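Local atomic coordinates of putative exotoxin (superantigen) (Streptococcus pyogenes, PDB entry 1TY0), a protein that probably acts as a secreted superantigen toxin, binds zinc, and can use one common surface for T-cell receptor binding and dimerization. Residues D9-I20 against D176-F187. Sequence-based numbering, arbitrary orientation.
Sequences DVKLQLNYAYEI and DATSSSTRSDIF
Arg-183 runs extended from CG to NE, which carries its guanidinium along Ala-17 to the backbone carbonyls of Tyr-16 and Ala-17. Tyr-16 has CG anti to its backbone N (chi1 158°), and this lays the ring against the same group. The two planes stack, 21° apart, and the cation-pi contact is off-centre, with Arg-183 CZ 4.2 Å from the Tyr-16 ring centroid. Ile-20 covers the opposite guanidinium face with CB and CD1. Two bonds to these carbonyls help to fix the group's rotation. Arg-183 NH2 donates to Tyr-16 O at 2.8 Å, and Arg-183 NE donates to Ala-17 O at 2.9 Å. Both are bent, and each acceptor lies somewhat out of the guanidinium plane. Arg-183 NH1 is hydrogen-bonded to Glu-19 O of the second subunit, and the Tyr-16 rings of the two subunits meet, so this end of the contact belongs to the dimer interface.

Farther in, Ile-186 CD1 sits 3.7 Å from Ala-17 CB and also touches Leu-14 CD2. Phe-187 turns its edge to the face of Tyr-18 in a T-shaped pair, centroids 5.5 Å apart. Tyr-18 OH is hydrogen-bonded to Tyr-190 OH and Lys-189 NZ. At the other end, Val-10 CG1 meets Ala-177 O at 3.2 Å. A water lies within hydrogen-bonding distance of Gln-13 O and Ser-181 O.

Thr-182 and Asp-185 form a capping box at the start of helix 183-187. The short axes of residues 183-187 and 9-18 lie at 90°. The N-terminal helix thus packs on a segment of the C-terminal beta-grasp domain, an arrangement characteristic of the staphylococcal/streptococcal superantigen fold.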
loop_
_atom_site.group_PDB
_atom_site.type_symbol
_atom_site.label_atom_id
_atom_site.label_comp_id
_atom_site.label_asym_id
_atom_site.label_seq_id
_atom_site.Cartn_x
_atom_site.Cartn_y
_atom_site.Cartn_z
ATOM N N ASP A 9 -16.925 -4.489 -13.615
ATOM C CA ASP A 9 -16.077 -3.302 -13.585
ATOM C C ASP A 9 -16.062 -2.690 -12.188
ATOM O O ASP A 9 -15.045 -2.165 -11.744
ATOM C CB ASP A 9 -16.568 -2.264 -14.598
ATOM C CG ASP A 9 -16.542 -2.782 -16.019
ATOM O OD1 ASP A 9 -15.538 -3.418 -16.400
ATOM O OD2 ASP A 9 -17.520 -2.544 -16.760
ATOM N N VAL A 10 -17.201 -2.759 -11.505
ATOM C CA VAL A 10 -17.318 -2.233 -10.150
ATOM C C VAL A 10 -16.401 -3.044 -9.236
ATOM O O VAL A 10 -15.670 -2.491 -8.412
ATOM C CB VAL A 10 -18.778 -2.340 -9.643
ATOM C CG1 VAL A 10 -18.849 -2.042 -8.152
ATOM C CG2 VAL A 10 -19.664 -1.370 -10.423
ATOM N N LYS A 11 -16.434 -4.361 -9.400
ATOM C CA LYS A 11 -15.603 -5.237 -8.589
ATOM C C LYS A 11 -14.127 -4.972 -8.873
ATOM O O LYS A 11 -13.296 -5.006 -7.968
ATOM C CB LYS A 11 -15.968 -6.702 -8.864
ATOM C CG LYS A 11 -17.394 -7.029 -8.435
ATOM C CD LYS A 11 -17.897 -8.359 -8.984
ATOM C CE LYS A 11 -17.412 -9.536 -8.162
ATOM N NZ LYS A 11 -18.115 -10.786 -8.575
ATOM N N LEU A 12 -13.803 -4.684 -10.127
ATOM C CA LEU A 12 -12.419 -4.402 -10.485
ATOM C C LEU A 12 -11.906 -3.154 -9.772
ATOM O O LEU A 12 -10.779 -3.140 -9.284
ATOM C CB LEU A 12 -12.289 -4.242 -12.000
ATOM C CG LEU A 12 -12.450 -5.557 -12.769
ATOM C CD1 LEU A 12 -12.340 -5.309 -14.268
ATOM C CD2 LEU A 12 -11.374 -6.536 -12.316
ATOM N N GLN A 13 -12.728 -2.108 -9.709
ATOM C CA GLN A 13 -12.324 -0.879 -9.029
ATOM C C GLN A 13 -12.120 -1.125 -7.532
ATOM O O GLN A 13 -11.220 -0.556 -6.919
ATOM C CB GLN A 13 -13.377 0.220 -9.215
ATOM C CG GLN A 13 -13.452 0.786 -10.622
ATOM C CD GLN A 13 -12.126 1.347 -11.093
ATOM O OE1 GLN A 13 -11.653 2.367 -10.594
ATOM N NE2 GLN A 13 -11.515 0.675 -12.057
ATOM N N LEU A 14 -12.961 -1.972 -6.948
ATOM C CA LEU A 14 -12.862 -2.274 -5.528
ATOM C C LEU A 14 -11.653 -3.140 -5.216
ATOM O O LEU A 14 -10.970 -2.927 -4.210
ATOM C CB LEU A 14 -14.138 -2.964 -5.050
ATOM C CG LEU A 14 -15.336 -2.019 -4.954
ATOM C CD1 LEU A 14 -16.639 -2.799 -4.850
ATOM C CD2 LEU A 14 -15.137 -1.113 -3.748
ATOM N N ASN A 15 -11.382 -4.111 -6.082
ATOM C CA ASN A 15 -10.251 -4.998 -5.870
ATOM C C ASN A 15 -8.971 -4.177 -5.874
ATOM O O ASN A 15 -8.101 -4.362 -5.024
ATOM C CB ASN A 15 -10.206 -6.078 -6.952
ATOM C CG ASN A 15 -9.305 -7.231 -6.570
ATOM O OD1 ASN A 15 -8.113 -7.231 -6.876
ATOM N ND2 ASN A 15 -9.865 -8.210 -5.870
ATOM N N TYR A 16 -8.868 -3.252 -6.820
ATOM C CA TYR A 16 -7.691 -2.401 -6.890
ATOM C C TYR A 16 -7.586 -1.469 -5.685
ATOM O O TYR A 16 -6.520 -1.336 -5.088
ATOM C CB TYR A 16 -7.704 -1.542 -8.152
ATOM C CG TYR A 16 -6.828 -0.318 -8.010
ATOM C CD1 TYR A 16 -5.451 -0.441 -7.818
ATOM C CD2 TYR A 16 -7.380 0.963 -8.011
ATOM C CE1 TYR A 16 -4.647 0.682 -7.629
ATOM C CE2 TYR A 16 -6.586 2.090 -7.821
ATOM C CZ TYR A 16 -5.222 1.942 -7.632
ATOM O OH TYR A 16 -4.433 3.053 -7.441
ATOM N N ALA A 17 -8.690 -0.812 -5.348
ATOM C CA ALA A 17 -8.703 0.130 -4.235
ATOM C C ALA A 17 -8.249 -0.480 -2.915
ATOM O O ALA A 17 -7.445 0.116 -2.199
ATOM C CB ALA A 17 -10.102 0.732 -4.074
ATOM N N TYR A 18 -8.748 -1.672 -2.599
ATOM C CA TYR A 18 -8.403 -2.317 -1.339
ATOM C C TYR A 18 -7.146 -3.196 -1.313
ATOM O O TYR A 18 -6.781 -3.717 -0.264
ATOM C CB TYR A 18 -9.627 -3.081 -0.817
ATOM C CG TYR A 18 -10.672 -2.157 -0.214
ATOM C CD1 TYR A 18 -10.549 -1.701 1.096
ATOM C CD2 TYR A 18 -11.763 -1.711 -0.966
ATOM C CE1 TYR A 18 -11.485 -0.820 1.653
ATOM C CE2 TYR A 18 -12.706 -0.825 -0.419
ATOM C CZ TYR A 18 -12.557 -0.386 0.891
ATOM O OH TYR A 18 -13.481 0.478 1.442
ATOM N N GLU A 19 -6.493 -3.375 -2.459
ATOM C CA GLU A 19 -5.243 -4.145 -2.507
ATOM C C GLU A 19 -4.193 -3.086 -2.208
ATOM O O GLU A 19 -3.508 -2.601 -3.103
ATOM C CB GLU A 19 -5.020 -4.732 -3.903
ATOM C CG GLU A 19 -5.724 -6.061 -4.136
ATOM C CD GLU A 19 -5.040 -7.207 -3.417
ATOM O OE1 GLU A 19 -3.871 -7.508 -3.752
ATOM O OE2 GLU A 19 -5.664 -7.806 -2.517
ATOM N N ILE A 20 -4.077 -2.734 -0.935
ATOM C CA ILE A 20 -3.178 -1.673 -0.516
ATOM C C ILE A 20 -2.617 -1.893 0.887
ATOM O O ILE A 20 -3.153 -2.677 1.668
ATOM C CB ILE A 20 -3.955 -0.339 -0.549
ATOM C CG1 ILE A 20 -3.071 0.832 -0.128
ATOM C CG2 ILE A 20 -5.162 -0.440 0.365
ATOM C CD1 ILE A 20 -3.785 2.162 -0.233
ATOM N N ASP A 176 -19.531 -0.869 -2.820
ATOM C CA ASP A 176 -19.738 0.572 -2.895
ATOM C C ASP A 176 -18.807 1.342 -3.829
ATOM O O ASP A 176 -17.940 2.097 -3.378
ATOM C CB ASP A 176 -19.678 1.165 -1.481
ATOM C CG ASP A 176 -18.363 0.872 -0.766
ATOM O OD1 ASP A 176 -17.782 -0.212 -0.982
ATOM O OD2 ASP A 176 -17.923 1.731 0.030
ATOM N N ALA A 177 -18.998 1.161 -5.133
ATOM C CA ALA A 177 -18.194 1.870 -6.120
ATOM C C ALA A 177 -18.824 1.797 -7.502
ATOM O O ALA A 177 -19.739 1.007 -7.735
ATOM C CB ALA A 177 -16.782 1.288 -6.176
ATOM N N THR A 178 -18.338 2.647 -8.403
ATOM C CA THR A 178 -18.781 2.648 -9.791
ATOM C C THR A 178 -17.510 2.270 -10.545
ATOM O O THR A 178 -16.436 2.190 -9.951
ATOM C CB THR A 178 -19.244 4.044 -10.278
ATOM O OG1 THR A 178 -18.110 4.910 -10.404
ATOM C CG2 THR A 178 -20.233 4.651 -9.300
ATOM N N SER A 179 -17.622 2.040 -11.846
ATOM C CA SER A 179 -16.462 1.664 -12.637
ATOM C C SER A 179 -15.442 2.795 -12.754
ATOM O O SER A 179 -14.335 2.583 -13.248
ATOM C CB SER A 179 -16.906 1.229 -14.036
ATOM O OG SER A 179 -17.532 2.302 -14.721
ATOM N N SER A 180 -15.815 3.987 -12.291
ATOM C CA SER A 180 -14.947 5.163 -12.357
ATOM C C SER A 180 -14.358 5.594 -11.012
ATOM O O SER A 180 -13.499 6.471 -10.963
ATOM C CB SER A 180 -15.725 6.355 -12.933
ATOM O OG SER A 180 -16.124 6.135 -14.276
ATOM N N SER A 181 -14.823 4.981 -9.928
ATOM C CA SER A 181 -14.370 5.325 -8.582
ATOM C C SER A 181 -12.868 5.216 -8.313
ATOM O O SER A 181 -12.250 4.190 -8.601
ATOM C CB SER A 181 -15.105 4.465 -7.549
ATOM O OG SER A 181 -16.505 4.658 -7.613
ATOM N N THR A 182 -12.306 6.283 -7.746
ATOM C CA THR A 182 -10.891 6.339 -7.369
ATOM C C THR A 182 -10.823 5.934 -5.899
ATOM O O THR A 182 -11.857 5.801 -5.250
ATOM C CB THR A 182 -10.324 7.772 -7.462
ATOM O OG1 THR A 182 -11.019 8.623 -6.540
ATOM C CG2 THR A 182 -10.475 8.321 -8.867
ATOM N N ARG A 183 -9.618 5.752 -5.363
ATOM C CA ARG A 183 -9.500 5.390 -3.957
ATOM C C ARG A 183 -10.086 6.502 -3.097
ATOM O O ARG A 183 -10.742 6.235 -2.094
ATOM C CB ARG A 183 -8.040 5.130 -3.577
ATOM C CG ARG A 183 -7.630 3.686 -3.795
ATOM C CD ARG A 183 -6.148 3.458 -3.529
ATOM N NE ARG A 183 -5.819 2.045 -3.679
ATOM C CZ ARG A 183 -4.609 1.579 -3.974
ATOM N NH1 ARG A 183 -3.593 2.413 -4.157
ATOM N NH2 ARG A 183 -4.416 0.272 -4.087
ATOM N N SER A 184 -9.858 7.748 -3.501
ATOM C CA SER A 184 -10.398 8.883 -2.765
ATOM C C SER A 184 -11.919 8.773 -2.695
ATOM O O SER A 184 -12.509 8.947 -1.629
ATOM C CB SER A 184 -10.021 10.197 -3.446
ATOM O OG SER A 184 -10.565 11.299 -2.741
ATOM N N ASP A 185 -12.551 8.490 -3.832
ATOM C CA ASP A 185 -14.011 8.364 -3.871
ATOM C C ASP A 185 -14.511 7.273 -2.932
ATOM O O ASP A 185 -15.468 7.481 -2.184
ATOM C CB ASP A 185 -14.508 8.025 -5.281
ATOM C CG ASP A 185 -14.245 9.124 -6.286
ATOM O OD1 ASP A 185 -14.279 10.313 -5.908
ATOM O OD2 ASP A 185 -14.029 8.789 -7.466
ATOM N N ILE A 186 -13.859 6.113 -2.982
ATOM C CA ILE A 186 -14.255 4.960 -2.175
ATOM C C ILE A 186 -13.955 5.095 -0.688
ATOM O O ILE A 186 -14.715 4.609 0.153
ATOM C CB ILE A 186 -13.590 3.667 -2.715
ATOM C CG1 ILE A 186 -14.113 3.374 -4.128
ATOM C CG2 ILE A 186 -13.899 2.483 -1.804
ATOM C CD1 ILE A 186 -13.311 2.340 -4.885
ATOM N N PHE A 187 -12.857 5.763 -0.357
ATOM C CA PHE A 187 -12.469 5.927 1.039
ATOM C C PHE A 187 -13.114 7.126 1.739
ATOM O O PHE A 187 -13.061 7.225 2.960
ATOM C CB PHE A 187 -10.942 6.057 1.164
ATOM C CG PHE A 187 -10.167 4.871 0.652
ATOM C CD1 PHE A 187 -10.780 3.639 0.429
ATOM C CD2 PHE A 187 -8.794 4.987 0.426
ATOM C CE1 PHE A 187 -10.035 2.540 -0.014
ATOM C CE2 PHE A 187 -8.042 3.899 -0.014
ATOM C CZ PHE A 187 -8.663 2.672 -0.234
HETATM O O HOH W 1 -10.217 2.318 -7.447
#